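Local coordinates for StiE protein (Stigmatella aurantiaca, PDB 6ECX) that transfers, through this domain of a polyketide synthase, a methyl group from S-adenosylmethionine to an oxygen of the polyketide substrate, at residues Ser101-Leu106 against Leu113-Tyr118; Leu106-Glu111 against Arg133-Gln138. One frame throughout, in Å; residues are numbered along the deposited sequence.

Contact 1: residues Ser101-Leu106 against Leu113-Tyr118; sequences SDLIIL and LKLDGY. With SAM (S-adenosylmethionine), chain B.
The carbonyl oxygen of Leu106 is held by Asn110, just after the helix, and covered by Leu113, just before the strand. Asn110 ND2 donates to it in the carbonyl plane and on a lone pair, while Leu113 CD1 packs against Leu106 O at 3.7 Å. The remaining contact is packing of leucines, whose branched apolar ends suit a buried layer between helix and sheet. Leu115 CD2 lies 3.6 Å from Leu106 CB, where the two side chains cross at about a right angle. Leu103 instead slides past Leu115 in the opposite direction, its CD2 3.6 Å from Leu115 CB. CG of Leu103 stands anti to the carbonyl carbon (chi1 -68°) and its CD1 branch extends onward, to 3.7 Å from Gly117 CA; lacking a side chain, the glycine lets this methyl settle on the strand backbone. Asp116 faces the other way, satisfied by Arg142 and Tyr157. Nearer the ligand, Asp102 OD2 forms a salt bridge with Arg77 and lies 3.7 Å from O of the S-adenosylmethionine carboxylate. Helix 101-106 and strand 114-118 run nearly antiparallel (174°), their axes 9.1 Å apart, as expected for the returning strand of the beta-alpha-beta crossover in a Rossmann-like methyltransferase.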
# COMPACT_ATOMS: atom_id res chain seq x y z
N SER A 101 4.73 1.28 11.12
CA SER A 101 5.25 -0.09 11.22
C SER A 101 6.28 -0.39 10.12
O SER A 101 7.33 -0.98 10.39
CB SER A 101 4.09 -1.08 11.16
OG SER A 101 3.19 -0.86 12.24
N ASP A 102 5.98 0.00 8.88
CA ASP A 102 6.90 -0.28 7.78
C ASP A 102 8.25 0.41 7.99
O ASP A 102 9.31 -0.20 7.81
CB ASP A 102 6.27 0.14 6.46
CG ASP A 102 5.15 -0.80 6.04
OD1 ASP A 102 5.40 -2.02 5.96
OD2 ASP A 102 4.03 -0.32 5.79
N LEU A 103 8.23 1.69 8.40
CA LEU A 103 9.48 2.40 8.66
C LEU A 103 10.23 1.79 9.83
O LEU A 103 11.46 1.67 9.80
CB LEU A 103 9.20 3.87 8.95
CG LEU A 103 8.69 4.71 7.78
CD1 LEU A 103 8.34 6.11 8.25
CD2 LEU A 103 9.72 4.75 6.67
N ILE A 104 9.51 1.44 10.90
CA ILE A 104 10.16 0.91 12.09
C ILE A 104 10.79 -0.46 11.79
O ILE A 104 11.93 -0.74 12.20
CB ILE A 104 9.15 0.83 13.24
CG1 ILE A 104 8.84 2.25 13.77
CG2 ILE A 104 9.65 -0.13 14.31
CD1 ILE A 104 7.67 2.30 14.73
N ILE A 105 10.06 -1.33 11.10
CA ILE A 105 10.59 -2.65 10.76
C ILE A 105 11.84 -2.51 9.89
O ILE A 105 12.85 -3.18 10.12
CB ILE A 105 9.50 -3.49 10.07
CG1 ILE A 105 8.43 -3.90 11.09
CG2 ILE A 105 10.11 -4.71 9.38
CD1 ILE A 105 7.20 -4.50 10.46
N LEU A 106 11.78 -1.63 8.89
CA LEU A 106 12.96 -1.40 8.05
C LEU A 106 14.12 -0.86 8.88
O LEU A 106 15.25 -1.35 8.76
CB LEU A 106 12.60 -0.43 6.92
CG LEU A 106 11.67 -1.01 5.85
CD1 LEU A 106 11.24 0.06 4.86
CD2 LEU A 106 12.36 -2.15 5.08
N LEU A 113 19.99 2.42 7.51
CA LEU A 113 18.97 3.20 6.80
C LEU A 113 18.60 4.47 7.56
O LEU A 113 18.58 4.50 8.79
CB LEU A 113 17.69 2.38 6.59
CG LEU A 113 17.73 1.13 5.71
CD1 LEU A 113 16.36 0.47 5.71
CD2 LEU A 113 18.17 1.49 4.27
N LYS A 114 18.27 5.52 6.80
CA LYS A 114 17.62 6.74 7.27
C LYS A 114 16.26 6.83 6.59
O LYS A 114 16.18 6.70 5.36
CB LYS A 114 18.45 7.99 6.93
CG LYS A 114 19.90 7.96 7.39
CD LYS A 114 20.07 8.67 8.74
CE LYS A 114 21.53 8.75 9.17
NZ LYS A 114 21.70 9.50 10.45
N LEU A 115 15.20 7.04 7.37
CA LEU A 115 13.84 6.94 6.83
C LEU A 115 12.99 8.10 7.30
O LEU A 115 13.05 8.48 8.47
CB LEU A 115 13.18 5.61 7.23
CG LEU A 115 14.03 4.32 7.09
CD1 LEU A 115 14.83 4.01 8.37
CD2 LEU A 115 13.14 3.17 6.74
N ASP A 116 12.22 8.69 6.38
CA ASP A 116 11.28 9.75 6.71
C ASP A 116 9.87 9.29 6.37
O ASP A 116 9.65 8.57 5.40
CB ASP A 116 11.60 11.04 5.94
CG ASP A 116 12.96 11.61 6.34
OD1 ASP A 116 13.27 11.55 7.54
OD2 ASP A 116 13.72 12.09 5.46
N GLY A 117 8.90 9.72 7.17
CA GLY A 117 7.50 9.42 6.89
C GLY A 117 6.66 10.68 6.89
O GLY A 117 6.89 11.59 7.70
N TYR A 118 5.69 10.74 5.97
CA TYR A 118 4.66 11.77 5.96
C TYR A 118 3.30 11.12 6.21
O TYR A 118 3.00 10.06 5.65
CB TYR A 118 4.56 12.51 4.62
CG TYR A 118 5.51 13.66 4.35
CD1 TYR A 118 6.58 13.93 5.19
CD2 TYR A 118 5.35 14.47 3.22
CE1 TYR A 118 7.43 14.97 4.94
CE2 TYR A 118 6.20 15.52 2.96
CZ TYR A 118 7.25 15.77 3.83
OH TYR A 118 8.12 16.81 3.61
N SAM B . 1.10 2.71 4.48
CA SAM B . 0.53 2.47 5.80
C SAM B . 0.32 0.98 6.02
O SAM B . 0.40 0.21 5.07
OXT SAM B . 0.09 0.50 7.14
CB SAM B . -0.78 3.21 5.95
CG SAM B . -1.77 2.99 4.81
SD SAM B . -3.36 3.77 5.21
CE SAM B . -4.50 2.67 4.33
C5' SAM B . -3.31 5.30 4.24
C4' SAM B . -2.31 6.32 4.81
O4' SAM B . -2.06 7.38 3.90
C3' SAM B . -2.74 6.99 6.11
O3' SAM B . -1.60 6.95 6.95
C2' SAM B . -3.02 8.44 5.73
O2' SAM B . -2.75 9.38 6.75
C1' SAM B . -2.03 8.62 4.58
N9 SAM B . -2.33 9.72 3.64
C8 SAM B . -3.48 9.88 2.91
N7 SAM B . -3.35 10.98 2.13
C5 SAM B . -2.14 11.53 2.35
C6 SAM B . -1.50 12.64 1.83
N6 SAM B . -2.10 13.42 0.92
N1 SAM B . -0.22 12.96 2.24
C2 SAM B . 0.43 12.18 3.17
N3 SAM B . -0.21 11.07 3.68
C4 SAM B . -1.48 10.75 3.29

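Contact 2: residues Leu106-Glu111 against Arg133-Gln138; sequences LGEQNE and RTRGLQ
Apolar packing joins Leu137 to the last turns of helix 101-109. Its two methyls divide the work: CD1 meets the aliphatic part of Glu108, 3.9 Å from CG, with the side chains crossing at about a right angle, and CD2 lies 3.9 Å from Gly107 O. Glycine suits this place, because without a side chain at 107 the branched end of Leu137 can rest directly on the helix backbone. The same Gly107 O also accepts a hydrogen bond from Arg140.

The charged pair is looser, and any attraction between its members is probably modest. Glu108, extended beyond CG (chi2 179°), carries its carboxylate beside the methylene chain of Arg135, with OE2 3.7 Å from CG. The opposite charges stay short of a salt bridge, Glu108 OE2 being 4.4 Å from Arg135 NE with the two planes 53° apart; Arg135 NH2 binds Arg131 O instead. One water links the segments, donating to Arg135 O at 2.7 Å and weakly to Glu108 OE2. Such long, flexible charged residues fit the solvent-facing margin.

Backbone capping sets the course of the second segment. Gly136 N bonds to Arg133 O at 2.8 Å and Leu137 N to Val132 O, and Gly136 takes the positive phi (70°) that glycine adopts easily. This turns the chain so that Leu137 faces the neighbouring helix: a Schellman motif ending helix 122-134.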
# COMPACT_ATOMS: atom_id res chain seq x y z
N LEU A 106 11.78 -1.63 8.89
CA LEU A 106 12.96 -1.40 8.05
C LEU A 106 14.12 -0.86 8.88
O LEU A 106 15.25 -1.35 8.76
CB LEU A 106 12.60 -0.43 6.92
CG LEU A 106 11.67 -1.01 5.85
CD1 LEU A 106 11.24 0.06 4.86
CD2 LEU A 106 12.36 -2.15 5.08
N GLY A 107 13.84 0.10 9.76
CA GLY A 107 14.91 0.69 10.56
C GLY A 107 15.52 -0.28 11.56
O GLY A 107 16.73 -0.25 11.82
N GLU A 108 14.67 -1.12 12.16
CA GLU A 108 15.15 -2.11 13.13
C GLU A 108 16.03 -3.15 12.47
O GLU A 108 17.05 -3.57 13.03
CB GLU A 108 13.97 -2.79 13.82
CG GLU A 108 13.43 -2.07 15.04
CD GLU A 108 12.24 -2.78 15.65
OE1 GLU A 108 11.45 -3.38 14.88
OE2 GLU A 108 12.09 -2.75 16.89
N GLN A 109 15.65 -3.59 11.28
CA GLN A 109 16.34 -4.68 10.61
C GLN A 109 17.50 -4.22 9.72
O GLN A 109 18.25 -5.07 9.23
CB GLN A 109 15.32 -5.50 9.81
CG GLN A 109 14.18 -6.02 10.70
CD GLN A 109 13.16 -6.87 9.96
OE1 GLN A 109 13.04 -6.80 8.73
NE2 GLN A 109 12.44 -7.70 10.70
N ASN A 110 17.67 -2.92 9.52
CA ASN A 110 18.74 -2.39 8.66
C ASN A 110 19.27 -1.11 9.30
O ASN A 110 18.75 -0.02 9.06
CB ASN A 110 18.23 -2.12 7.25
CG ASN A 110 17.46 -3.29 6.68
OD1 ASN A 110 18.04 -4.17 6.05
ND2 ASN A 110 16.14 -3.31 6.90
N GLU A 111 20.32 -1.25 10.11
CA GLU A 111 20.73 -0.15 10.96
C GLU A 111 21.31 1.02 10.19
O GLU A 111 21.37 2.12 10.73
CB GLU A 111 21.75 -0.63 12.00
CG GLU A 111 21.17 -1.62 13.00
CD GLU A 111 22.07 -1.83 14.21
OE1 GLU A 111 22.37 -0.84 14.91
OE2 GLU A 111 22.47 -2.99 14.45
N ARG A 133 10.49 6.41 18.95
CA ARG A 133 11.42 6.67 20.03
C ARG A 133 11.45 5.52 21.03
O ARG A 133 12.52 5.20 21.57
CB ARG A 133 11.08 8.01 20.71
CG ARG A 133 11.68 8.16 22.10
CD ARG A 133 11.55 9.60 22.66
NE ARG A 133 12.43 10.55 21.98
CZ ARG A 133 13.67 10.84 22.36
NH1 ARG A 133 14.19 10.25 23.43
NH2 ARG A 133 14.39 11.71 21.67
N THR A 134 10.29 4.89 21.28
CA THR A 134 10.26 3.71 22.15
C THR A 134 11.25 2.66 21.69
O THR A 134 11.88 1.98 22.51
CB THR A 134 8.84 3.14 22.17
OG1 THR A 134 7.99 4.04 22.89
CG2 THR A 134 8.82 1.77 22.85
N ARG A 135 11.44 2.53 20.38
CA ARG A 135 12.37 1.58 19.81
C ARG A 135 13.78 2.16 19.62
O ARG A 135 14.64 1.47 19.06
CB ARG A 135 11.81 1.05 18.50
CG ARG A 135 10.65 0.07 18.72
CD ARG A 135 9.53 0.28 17.72
NE ARG A 135 8.39 -0.60 17.96
CZ ARG A 135 7.31 -0.26 18.67
NH1 ARG A 135 6.32 -1.13 18.84
NH2 ARG A 135 7.23 0.95 19.22
N GLY A 136 14.03 3.39 20.08
CA GLY A 136 15.35 3.98 19.95
C GLY A 136 15.76 4.34 18.54
O GLY A 136 16.96 4.37 18.24
N LEU A 137 14.81 4.62 17.66
CA LEU A 137 15.08 4.92 16.27
C LEU A 137 14.95 6.40 15.93
O LEU A 137 14.96 6.76 14.76
CB LEU A 137 14.13 4.10 15.38
CG LEU A 137 14.32 2.58 15.44
CD1 LEU A 137 13.07 1.85 14.96
CD2 LEU A 137 15.51 2.22 14.58
N GLN A 138 14.83 7.27 16.94
CA GLN A 138 14.59 8.68 16.65
C GLN A 138 15.78 9.36 15.98
O GLN A 138 15.64 10.48 15.50
CB GLN A 138 14.22 9.44 17.93
CG GLN A 138 15.35 9.65 18.94
CD GLN A 138 15.57 8.43 19.83
OE1 GLN A 138 15.16 7.32 19.48
NE2 GLN A 138 16.19 8.64 20.99
O HOH W 1 14.74 -0.98 17.82

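In the fold
Contacts 1 and 2 have centres about 8 Å apart and share Leu106 on helix 101-109. One flank of this helix meets strand 114-119 and another meets the end of helix 122-134, so the helix is packed on two flanks. Their segments alternate along the chain: the helix, the strand, then the second helix, which leads on to edge strand 141-145. Direct packing joins them, with Ile104 CG2 3.4 Å from Arg135 CD and Leu115 CD1 4.0 Å from Gly107 CA. Contact 1 reaches the S-adenosylmethionine pocket at its Asp102 and Tyr118 end, whereas contact 2 lies at the far end of the helices, away from the annotated sites.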